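Local coordinates for protein methyltransferase (Streptomyces regensis, PDB 5N5D) that binds S-adenosylmethionine and probably transfers its methyl group to a hydroxyl oxygen during tomaymycin biosynthesis, at residues G175-P180 with G189-H194; A205-T210 with G218-L223; W94-A99 with Q117-A122. All blocks are in the same frame, centred on the assembly; numbering follows the deposited sequence.

The three contacts lie on one Rossmann-like methyltransferase fold. In contact 3, residues of both W94-A99 and Q117-A122 line the adenosine end of the S-adenosylmethionine pocket, at the edge of the central sheet formed by strand 115-119. Contact 2, the C-terminal hairpin at the other end of that sheet, lies on the opposite side of the chain's centre, its nearest atoms about 17 Å from contact 3. Contact 1 packs a loop on helix 185-198, which leads into the hairpin; the two contacts meet where H194 NE2 lies 3.0 Å from S207 OG, probably a hydrogen bond. Contacts 1 and 2 both touch the second subunit, and the side chains of V190 and F219 lie about 12 and 11 Å from the cofactor.

Contact 1 of 3, residues G175-P180 with G189-H194; sequences GAVTDP and GVRRFH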
loop_
_atom_site.group_PDB
_atom_site.type_symbol
_atom_site.label_atom_id
_atom_site.label_comp_id
_atom_site.label_asym_id
_atom_site.label_seq_id
_atom_site.Cartn_x
_atom_site.Cartn_y
_atom_site.Cartn_z
ATOM N N GLY A 175 -8.077 1.981 -17.744
ATOM C CA GLY A 175 -8.922 3.148 -17.648
ATOM C C GLY A 175 -10.363 2.908 -18.030
ATOM O O GLY A 175 -11.185 3.820 -17.884
ATOM N N ALA A 176 -10.701 1.710 -18.509
ATOM C CA ALA A 176 -12.058 1.453 -18.973
ATOM C C ALA A 176 -13.065 1.490 -17.835
ATOM O O ALA A 176 -14.267 1.623 -18.089
ATOM C CB ALA A 176 -12.130 0.102 -19.681
ATOM N N VAL A 177 -12.601 1.403 -16.589
ATOM C CA VAL A 177 -13.499 1.374 -15.445
ATOM C C VAL A 177 -14.325 2.651 -15.333
ATOM O O VAL A 177 -15.376 2.648 -14.686
ATOM C CB VAL A 177 -12.676 1.117 -14.161
ATOM C CG1 VAL A 177 -11.887 2.365 -13.758
ATOM C CG2 VAL A 177 -13.565 0.634 -13.029
ATOM N N THR A 178 -13.882 3.749 -15.948
ATOM C CA THR A 178 -14.635 4.999 -15.870
ATOM C C THR A 178 -15.819 5.047 -16.826
ATOM O O THR A 178 -16.570 6.030 -16.801
ATOM C CB THR A 178 -13.726 6.197 -16.165
ATOM O OG1 THR A 178 -13.331 6.162 -17.539
ATOM C CG2 THR A 178 -12.491 6.180 -15.261
ATOM N N ASP A 179 -16.002 4.033 -17.666
ATOM C CA ASP A 179 -17.010 4.076 -18.714
ATOM C C ASP A 179 -18.241 3.302 -18.276
ATOM O O ASP A 179 -18.194 2.062 -18.233
ATOM C CB ASP A 179 -16.450 3.490 -20.006
ATOM C CG ASP A 179 -17.431 3.553 -21.161
ATOM O OD1 ASP A 179 -18.580 4.026 -20.982
ATOM O OD2 ASP A 179 -17.040 3.126 -22.270
ATOM N N PRO A 180 -19.359 3.962 -17.958
ATOM C CA PRO A 180 -20.532 3.212 -17.486
ATOM C C PRO A 180 -21.125 2.301 -18.539
ATOM O O PRO A 180 -21.840 1.356 -18.182
ATOM C CB PRO A 180 -21.522 4.317 -17.085
ATOM C CG PRO A 180 -21.133 5.484 -17.896
ATOM C CD PRO A 180 -19.642 5.402 -18.081
ATOM N N GLY A 189 -17.859 -5.580 -13.568
ATOM C CA GLY A 189 -17.664 -6.167 -12.251
ATOM C C GLY A 189 -16.851 -5.277 -11.327
ATOM O O GLY A 189 -17.180 -5.126 -10.145
ATOM N N VAL A 190 -15.779 -4.679 -11.851
ATOM C CA VAL A 190 -14.970 -3.777 -11.041
ATOM C C VAL A 190 -15.777 -2.542 -10.666
ATOM O O VAL A 190 -15.697 -2.055 -9.535
ATOM C CB VAL A 190 -13.671 -3.411 -11.782
ATOM C CG1 VAL A 190 -12.886 -2.332 -11.021
ATOM C CG2 VAL A 190 -12.806 -4.657 -11.963
ATOM N N ARG A 191 -16.575 -2.025 -11.601
ATOM C CA ARG A 191 -17.421 -0.876 -11.289
ATOM C C ARG A 191 -18.438 -1.232 -10.215
ATOM O O ARG A 191 -18.624 -0.485 -9.244
ATOM C CB ARG A 191 -18.118 -0.387 -12.554
ATOM C CG ARG A 191 -17.187 0.308 -13.547
ATOM C CD ARG A 191 -17.921 0.727 -14.812
ATOM N NE ARG A 191 -19.129 1.506 -14.537
ATOM C CZ ARG A 191 -19.153 2.821 -14.343
ATOM N NH1 ARG A 191 -18.040 3.538 -14.371
ATOM N NH2 ARG A 191 -20.305 3.428 -14.106
ATOM N N ARG A 192 -19.111 -2.374 -10.375
ATOM C CA ARG A 192 -20.077 -2.823 -9.376
ATOM C C ARG A 192 -19.428 -2.928 -8.000
ATOM O O ARG A 192 -20.025 -2.553 -6.985
ATOM C CB ARG A 192 -20.659 -4.173 -9.804
ATOM C CG ARG A 192 -21.654 -4.825 -8.844
ATOM C CD ARG A 192 -23.075 -4.410 -9.131
ATOM N NE ARG A 192 -23.307 -3.027 -8.741
ATOM C CZ ARG A 192 -23.717 -2.637 -7.539
ATOM N NH1 ARG A 192 -23.892 -1.346 -7.298
ATOM N NH2 ARG A 192 -23.957 -3.523 -6.576
ATOM N N PHE A 193 -18.196 -3.436 -7.954
ATOM C CA PHE A 193 -17.483 -3.596 -6.691
ATOM C C PHE A 193 -17.225 -2.247 -6.028
ATOM O O PHE A 193 -17.442 -2.081 -4.820
ATOM C CB PHE A 193 -16.184 -4.355 -6.972
ATOM C CG PHE A 193 -15.130 -4.227 -5.905
ATOM C CD1 PHE A 193 -15.377 -4.625 -4.604
ATOM C CD2 PHE A 193 -13.873 -3.749 -6.229
ATOM C CE1 PHE A 193 -14.387 -4.523 -3.637
ATOM C CE2 PHE A 193 -12.878 -3.648 -5.269
ATOM C CZ PHE A 193 -13.138 -4.032 -3.973
ATOM N N HIS A 194 -16.768 -1.264 -6.805
ATOM C CA HIS A 194 -16.519 0.060 -6.244
ATOM C C HIS A 194 -17.818 0.718 -5.809
ATOM O O HIS A 194 -17.852 1.424 -4.795
ATOM C CB HIS A 194 -15.766 0.932 -7.250
ATOM C CG HIS A 194 -14.309 0.620 -7.312
ATOM N ND1 HIS A 194 -13.818 -0.504 -7.937
ATOM C CD2 HIS A 194 -13.240 1.257 -6.779
ATOM C CE1 HIS A 194 -12.503 -0.538 -7.804
ATOM N NE2 HIS A 194 -12.128 0.521 -7.110
HETATM O O HOH W 1 -18.240 6.454 -14.622
#
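NH1 of R191 is held by two oxygens, donating to the carbonyl O of V177 at 2.8 Å and to a water that in turn donates to T178 O. The arginine projects from helix 185-198 of the Rossmann-like fold onto the loop that follows strand 165-169, where residues 176-178 belong to a 3-10 segment. The bond to V177 is nearly straight (166° at the hydrogen), and V177 O and the water both lie at the edge of the guanidinium, in its plane, which fixes the rotation of the group. One face of the guanidinium lies against the chain: P180 CA sits 3.3 Å above the plane, offset toward the rim, with the carbonyl carbon of D179 on the same face. A bend at chi3 (52°) turns NE out of the extended line of the chain above it. Nearer the helix, R191 CG approaches V177 O to 3.2 Å, and in one of its two modelled conformers V177 crosses V190 at about a right angle, CG2 against V190 CG1. Y16 of the second subunit packs on V177, T178 and R191, placing the contact at the dimer interface. One turn along the helix, the H194 ring stacks with F17 of that subunit, and its ND1 donates to V190 O at 2.9 Å, reaching that oxygen from the face opposite to the backbone N of H194.

Contact 2 of 3, residues A205-T210 with G218-L223; sequences ATSIQT and GFTLAL
F219 carries CG between its backbone N and carbonyl carbon (chi1 67°), which brings its ring beside I208, whose own chi1 (-60°) puts CG1 next to the backbone N, 4.0 Å from F219 CZ. They belong to the antiparallel hairpin of strands 203-211 and 217-224 in the methyltransferase sheet, the former one of its two outermost strands within the chain. I208 CB makes an off-centre CH-pi contact 4.1 Å from the centroid of the F219 ring, and T210 CG2 meets the ring at its edge, 4.0 Å from CE1. An alanine in place of F219 would probably leave I208 CB and T210 CG2 without their aromatic partner and open a gap beside them. Four backbone bonds join the hydrogen-bonded pairs T206 with L221 and I208 with F219, the shortest from L221 N to T206 O at 2.8 Å. On the other face, the hydroxyls of S207 and T220 share a hydrogen bond of 2.7 Å between OG and OG1, either being a possible donor; helix 185-198 packs over T220. A side chain on G218 would probably run into I208 O. Q209 and T210 also pair with a strand of the second subunit, carrying the sheet across the interface. Further along the S207 face, A205 CB rests 3.7 Å from A222 CB.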
loop_
_atom_site.group_PDB
_atom_site.type_symbol
_atom_site.label_atom_id
_atom_site.label_comp_id
_atom_site.label_asym_id
_atom_site.label_seq_id
_atom_site.Cartn_x
_atom_site.Cartn_y
_atom_site.Cartn_z
ATOM N N ALA A 205 -12.146 1.993 2.073
ATOM C CA ALA A 205 -11.200 1.536 1.065
ATOM C C ALA A 205 -10.568 2.695 0.306
ATOM O O ALA A 205 -10.989 3.850 0.399
ATOM C CB ALA A 205 -11.880 0.582 0.079
ATOM N N THR A 206 -9.517 2.359 -0.438
ATOM C CA THR A 206 -8.921 3.260 -1.410
ATOM C C THR A 206 -8.410 2.426 -2.575
ATOM O O THR A 206 -8.165 1.224 -2.443
ATOM C CB THR A 206 -7.789 4.101 -0.795
ATOM O OG1 THR A 206 -7.463 5.183 -1.670
ATOM C CG2 THR A 206 -6.529 3.258 -0.555
ATOM N N SER A 207 -8.265 3.069 -3.728
ATOM C CA SER A 207 -7.688 2.425 -4.897
ATOM C C SER A 207 -6.511 3.248 -5.398
ATOM O O SER A 207 -6.572 4.482 -5.446
ATOM C CB SER A 207 -8.720 2.245 -6.003
ATOM O OG SER A 207 -9.697 1.313 -5.591
ATOM N N ILE A 208 -5.443 2.545 -5.759
ATOM C CA ILE A 208 -4.159 3.142 -6.098
ATOM C C ILE A 208 -3.770 2.666 -7.487
ATOM O O ILE A 208 -3.706 1.455 -7.734
ATOM C CB ILE A 208 -3.079 2.763 -5.075
ATOM C CG1 ILE A 208 -3.461 3.238 -3.672
ATOM C CG2 ILE A 208 -1.725 3.340 -5.478
ATOM C CD1 ILE A 208 -3.556 4.742 -3.517
ATOM N N GLN A 209 -3.507 3.613 -8.386
ATOM C CA GLN A 209 -2.976 3.291 -9.706
ATOM C C GLN A 209 -1.460 3.153 -9.634
ATOM O O GLN A 209 -0.777 3.966 -9.002
ATOM C CB GLN A 209 -3.339 4.380 -10.715
ATOM C CG GLN A 209 -4.815 4.735 -10.834
ATOM C CD GLN A 209 -5.039 5.924 -11.785
ATOM O OE1 GLN A 209 -4.839 5.817 -12.994
ATOM N NE2 GLN A 209 -5.438 7.062 -11.229
ATOM N N THR A 210 -0.930 2.123 -10.297
ATOM C CA THR A 210 0.496 1.831 -10.260
ATOM C C THR A 210 1.042 1.618 -11.667
ATOM O O THR A 210 0.306 1.317 -12.608
ATOM C CB THR A 210 0.801 0.581 -9.415
ATOM O OG1 THR A 210 0.209 -0.568 -10.025
ATOM C CG2 THR A 210 0.258 0.728 -8.000
ATOM N N GLY A 218 -3.688 -1.148 -11.260
ATOM C CA GLY A 218 -3.940 -0.640 -9.919
ATOM C C GLY A 218 -4.598 -1.685 -9.048
ATOM O O GLY A 218 -5.005 -2.755 -9.513
ATOM N N PHE A 219 -4.710 -1.351 -7.761
ATOM C CA PHE A 219 -5.313 -2.244 -6.789
ATOM C C PHE A 219 -6.219 -1.458 -5.858
ATOM O O PHE A 219 -6.104 -0.235 -5.729
ATOM C CB PHE A 219 -4.245 -2.980 -5.975
ATOM C CG PHE A 219 -3.430 -2.079 -5.074
ATOM C CD1 PHE A 219 -2.318 -1.409 -5.554
ATOM C CD2 PHE A 219 -3.762 -1.933 -3.738
ATOM C CE1 PHE A 219 -1.554 -0.597 -4.718
ATOM C CE2 PHE A 219 -3.013 -1.122 -2.898
ATOM C CZ PHE A 219 -1.904 -0.455 -3.386
ATOM N N THR A 220 -7.127 -2.186 -5.214
ATOM C CA THR A 220 -7.984 -1.651 -4.167
ATOM C C THR A 220 -7.601 -2.288 -2.845
ATOM O O THR A 220 -7.409 -3.504 -2.766
ATOM C CB THR A 220 -9.458 -1.928 -4.461
ATOM O OG1 THR A 220 -9.796 -1.358 -5.721
ATOM C CG2 THR A 220 -10.358 -1.338 -3.371
ATOM N N LEU A 221 -7.493 -1.462 -1.816
ATOM C CA LEU A 221 -7.236 -1.923 -0.461
ATOM C C LEU A 221 -8.415 -1.511 0.401
ATOM O O LEU A 221 -8.732 -0.320 0.495
ATOM C CB LEU A 221 -5.929 -1.351 0.088
ATOM C CG LEU A 221 -5.481 -1.952 1.422
ATOM C CD1 LEU A 221 -3.974 -1.852 1.559
ATOM C CD2 LEU A 221 -6.162 -1.269 2.606
ATOM N N ALA A 222 -9.062 -2.493 1.013
ATOM C CA ALA A 222 -10.230 -2.273 1.845
ATOM C C ALA A 222 -9.979 -2.801 3.248
ATOM O O ALA A 222 -9.322 -3.830 3.436
ATOM C CB ALA A 222 -11.459 -2.956 1.242
ATOM N N LEU A 223 -10.482 -2.064 4.230
ATOM C CA LEU A 223 -10.436 -2.449 5.631
ATOM C C LEU A 223 -11.862 -2.684 6.104
ATOM O O LEU A 223 -12.713 -1.792 5.989
ATOM C CB LEU A 223 -9.773 -1.362 6.471
ATOM C CG LEU A 223 -9.743 -1.596 7.983
ATOM C CD1 LEU A 223 -8.844 -2.763 8.330
ATOM C CD2 LEU A 223 -9.279 -0.327 8.686
#

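Contact 3 of 3, residues W94-A99 with Q117-A122; sequences WERSFA and QHVGRA. With SAM (S-adenosylmethionine), chain H.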
loop_
_atom_site.group_PDB
_atom_site.type_symbol
_atom_site.label_atom_id
_atom_site.label_comp_id
_atom_site.label_asym_id
_atom_site.label_seq_id
_atom_site.Cartn_x
_atom_site.Cartn_y
_atom_site.Cartn_z
ATOM N N TRP A 94 -8.599 -22.443 -10.474
ATOM C CA TRP A 94 -9.485 -23.194 -11.359
ATOM C C TRP A 94 -8.746 -24.232 -12.201
ATOM O O TRP A 94 -9.297 -25.308 -12.466
ATOM C CB TRP A 94 -10.241 -22.203 -12.255
ATOM C CG TRP A 94 -10.853 -22.773 -13.493
ATOM C CD1 TRP A 94 -10.462 -22.537 -14.780
ATOM C CD2 TRP A 94 -11.978 -23.654 -13.570
ATOM N NE1 TRP A 94 -11.270 -23.223 -15.653
ATOM C CE2 TRP A 94 -12.209 -23.917 -14.936
ATOM C CE3 TRP A 94 -12.809 -24.252 -12.620
ATOM C CZ2 TRP A 94 -13.235 -24.752 -15.373
ATOM C CZ3 TRP A 94 -13.827 -25.082 -13.056
ATOM C CH2 TRP A 94 -14.032 -25.323 -14.419
ATOM N N GLU A 95 -7.513 -23.949 -12.619
ATOM C CA GLU A 95 -6.772 -24.830 -13.514
ATOM C C GLU A 95 -5.887 -25.766 -12.696
ATOM O O GLU A 95 -4.968 -25.314 -12.007
ATOM C CB GLU A 95 -5.933 -24.002 -14.485
ATOM C CG GLU A 95 -5.353 -24.780 -15.650
ATOM C CD GLU A 95 -6.419 -25.315 -16.586
ATOM O OE1 GLU A 95 -6.566 -26.551 -16.676
ATOM O OE2 GLU A 95 -7.114 -24.497 -17.226
ATOM N N ARG A 96 -6.148 -27.073 -12.793
ATOM C CA ARG A 96 -5.391 -28.028 -11.986
ATOM C C ARG A 96 -3.899 -27.972 -12.291
ATOM O O ARG A 96 -3.074 -28.058 -11.374
ATOM C CB ARG A 96 -5.920 -29.445 -12.196
ATOM C CG ARG A 96 -5.196 -30.481 -11.344
ATOM C CD ARG A 96 -5.929 -31.809 -11.321
ATOM N NE ARG A 96 -7.258 -31.681 -10.731
ATOM C CZ ARG A 96 -7.500 -31.614 -9.425
ATOM N NH1 ARG A 96 -6.501 -31.662 -8.551
ATOM N NH2 ARG A 96 -8.748 -31.498 -8.990
ATOM N N SER A 97 -3.527 -27.838 -13.567
ATOM C CA SER A 97 -2.110 -27.842 -13.922
ATOM C C SER A 97 -1.375 -26.671 -13.280
ATOM O O SER A 97 -0.222 -26.816 -12.850
ATOM C CB SER A 97 -1.943 -27.811 -15.441
ATOM O OG SER A 97 -2.448 -26.608 -15.988
ATOM N N PHE A 98 -2.018 -25.501 -13.213
ATOM C CA PHE A 98 -1.419 -24.364 -12.519
ATOM C C PHE A 98 -1.262 -24.674 -11.039
ATOM O O PHE A 98 -0.195 -24.459 -10.450
ATOM C CB PHE A 98 -2.272 -23.100 -12.695
ATOM C CG PHE A 98 -2.503 -22.684 -14.128
ATOM C CD1 PHE A 98 -1.854 -23.305 -15.188
ATOM C CD2 PHE A 98 -3.380 -21.645 -14.407
ATOM C CE1 PHE A 98 -2.088 -22.904 -16.497
ATOM C CE2 PHE A 98 -3.615 -21.241 -15.705
ATOM C CZ PHE A 98 -2.969 -21.872 -16.756
ATOM N N ALA A 99 -2.328 -25.175 -10.415
ATOM C CA ALA A 99 -2.287 -25.466 -8.987
ATOM C C ALA A 99 -1.199 -26.479 -8.656
ATOM O O ALA A 99 -0.557 -26.388 -7.603
ATOM C CB ALA A 99 -3.648 -25.974 -8.520
ATOM N N GLN A 117 -4.523 -25.786 -0.492
ATOM C CA GLN A 117 -4.892 -25.490 -1.867
ATOM C C GLN A 117 -6.221 -26.143 -2.227
ATOM O O GLN A 117 -6.509 -27.272 -1.817
ATOM C CB GLN A 117 -3.820 -25.978 -2.837
ATOM C CG GLN A 117 -2.512 -25.227 -2.747
ATOM C CD GLN A 117 -1.571 -25.610 -3.866
ATOM O OE1 GLN A 117 -0.546 -26.254 -3.638
ATOM N NE2 GLN A 117 -1.918 -25.225 -5.088
ATOM N N HIS A 118 -7.011 -25.430 -3.030
ATOM C CA HIS A 118 -8.258 -25.931 -3.587
ATOM C C HIS A 118 -8.228 -25.747 -5.093
ATOM O O HIS A 118 -7.739 -24.728 -5.591
ATOM C CB HIS A 118 -9.471 -25.201 -3.000
ATOM C CG HIS A 118 -9.660 -25.432 -1.534
ATOM N ND1 HIS A 118 -10.586 -26.321 -1.033
ATOM C CD2 HIS A 118 -9.029 -24.901 -0.461
ATOM C CE1 HIS A 118 -10.522 -26.322 0.287
ATOM N NE2 HIS A 118 -9.585 -25.468 0.659
ATOM N N VAL A 119 -8.744 -26.739 -5.812
ATOM C CA VAL A 119 -8.823 -26.700 -7.268
ATOM C C VAL A 119 -10.297 -26.676 -7.654
ATOM O O VAL A 119 -11.047 -27.605 -7.328
ATOM C CB VAL A 119 -8.100 -27.897 -7.908
ATOM C CG1 VAL A 119 -8.321 -27.925 -9.414
ATOM C CG2 VAL A 119 -6.616 -27.831 -7.600
ATOM N N GLY A 120 -10.704 -25.631 -8.355
ATOM C CA GLY A 120 -12.062 -25.536 -8.856
ATOM C C GLY A 120 -12.478 -24.087 -9.016
ATOM O O GLY A 120 -11.695 -23.160 -8.824
ATOM N N ARG A 121 -13.748 -23.917 -9.381
ATOM C CA ARG A 121 -14.328 -22.588 -9.525
ATOM C C ARG A 121 -14.460 -21.932 -8.159
ATOM O O ARG A 121 -15.051 -22.508 -7.242
ATOM C CB ARG A 121 -15.699 -22.671 -10.192
ATOM C CG ARG A 121 -15.729 -22.304 -11.663
ATOM C CD ARG A 121 -17.156 -22.364 -12.176
ATOM N NE ARG A 121 -18.016 -21.430 -11.451
ATOM C CZ ARG A 121 -19.285 -21.655 -11.126
ATOM N NH1 ARG A 121 -19.879 -22.800 -11.444
ATOM N NH2 ARG A 121 -19.969 -20.728 -10.466
ATOM N N ALA A 122 -13.930 -20.715 -8.025
ATOM C CA ALA A 122 -13.900 -20.072 -6.716
ATOM C C ALA A 122 -15.297 -19.929 -6.122
ATOM O O ALA A 122 -15.486 -20.132 -4.917
ATOM C CB ALA A 122 -13.216 -18.713 -6.813
HETATM N N SAM H . -2.224 -14.399 -7.764
HETATM C CA SAM H . -1.272 -14.920 -8.766
HETATM C C SAM H . 0.131 -14.260 -8.569
HETATM O O SAM H . 0.147 -13.025 -8.362
HETATM O OXT SAM H . 1.136 -14.999 -8.633
HETATM C CB SAM H . -1.785 -14.653 -10.202
HETATM C CG SAM H . -3.242 -15.066 -10.370
HETATM S SD SAM H . -3.667 -14.889 -12.120
HETATM C CE SAM H . -3.801 -13.146 -12.253
HETATM C "C5'" SAM H . -5.443 -15.311 -12.149
HETATM C "C4'" SAM H . -5.706 -16.774 -11.851
HETATM O "O4'" SAM H . -7.101 -16.989 -11.543
HETATM C "C3'" SAM H . -5.353 -17.733 -12.996
HETATM O "O3'" SAM H . -4.431 -18.711 -12.527
HETATM C "C2'" SAM H . -6.713 -18.315 -13.414
HETATM O "O2'" SAM H . -6.629 -19.669 -13.844
HETATM C "C1'" SAM H . -7.489 -18.220 -12.107
HETATM N N9 SAM H . -8.939 -18.218 -12.254
HETATM C C8 SAM H . -9.678 -17.595 -13.223
HETATM N N7 SAM H . -10.975 -17.713 -13.066
HETATM C C5 SAM H . -11.097 -18.469 -11.908
HETATM C C6 SAM H . -12.216 -18.924 -11.187
HETATM N N6 SAM H . -13.482 -18.679 -11.547
HETATM N N1 SAM H . -11.991 -19.641 -10.062
HETATM C C2 SAM H . -10.728 -19.884 -9.697
HETATM N N3 SAM H . -9.595 -19.508 -10.299
HETATM C C4 SAM H . -9.850 -18.795 -11.403
#
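A single direct hydrogen bond joins the two segments: Q117 NE2 donates to A99 O at 3.1 Å, the carbonyl O lying close to the plane of the glutamine amide. The apolar pair beside it is V119 CG2 with A99 CB, at 3.6 Å. In a separate van der Waals contact, V119 CG1 lies over one face of the R96 guanidinium, nearest NH2. The indole of W94 makes an edge contact with the G120-R121 peptide, CE3 lying 3.4 Å from R121 N, and the R121 side chain lies alongside, its CG against CE3 and CZ3. Cofactor contacts come from both segments. A122 N donates to adenine N1 at 3.0 Å, W94 N approaches adenine N3 to 3.1 Å, and the F98 ring turns its edge to the ribose O3'. G120, at backbone angles that would jam a side chain against the preceding carbonyl, has its O 3.5 Å from adenine C2. The whole contact belongs to the beta-alpha-beta unit formed by strand 88-93, helix 96-108 and strand 115-119: the helix start packs on the end of strand 115-119, the outermost strand on this side of the sheet, while H118 and G120 bond through their backbones to strand 88-93.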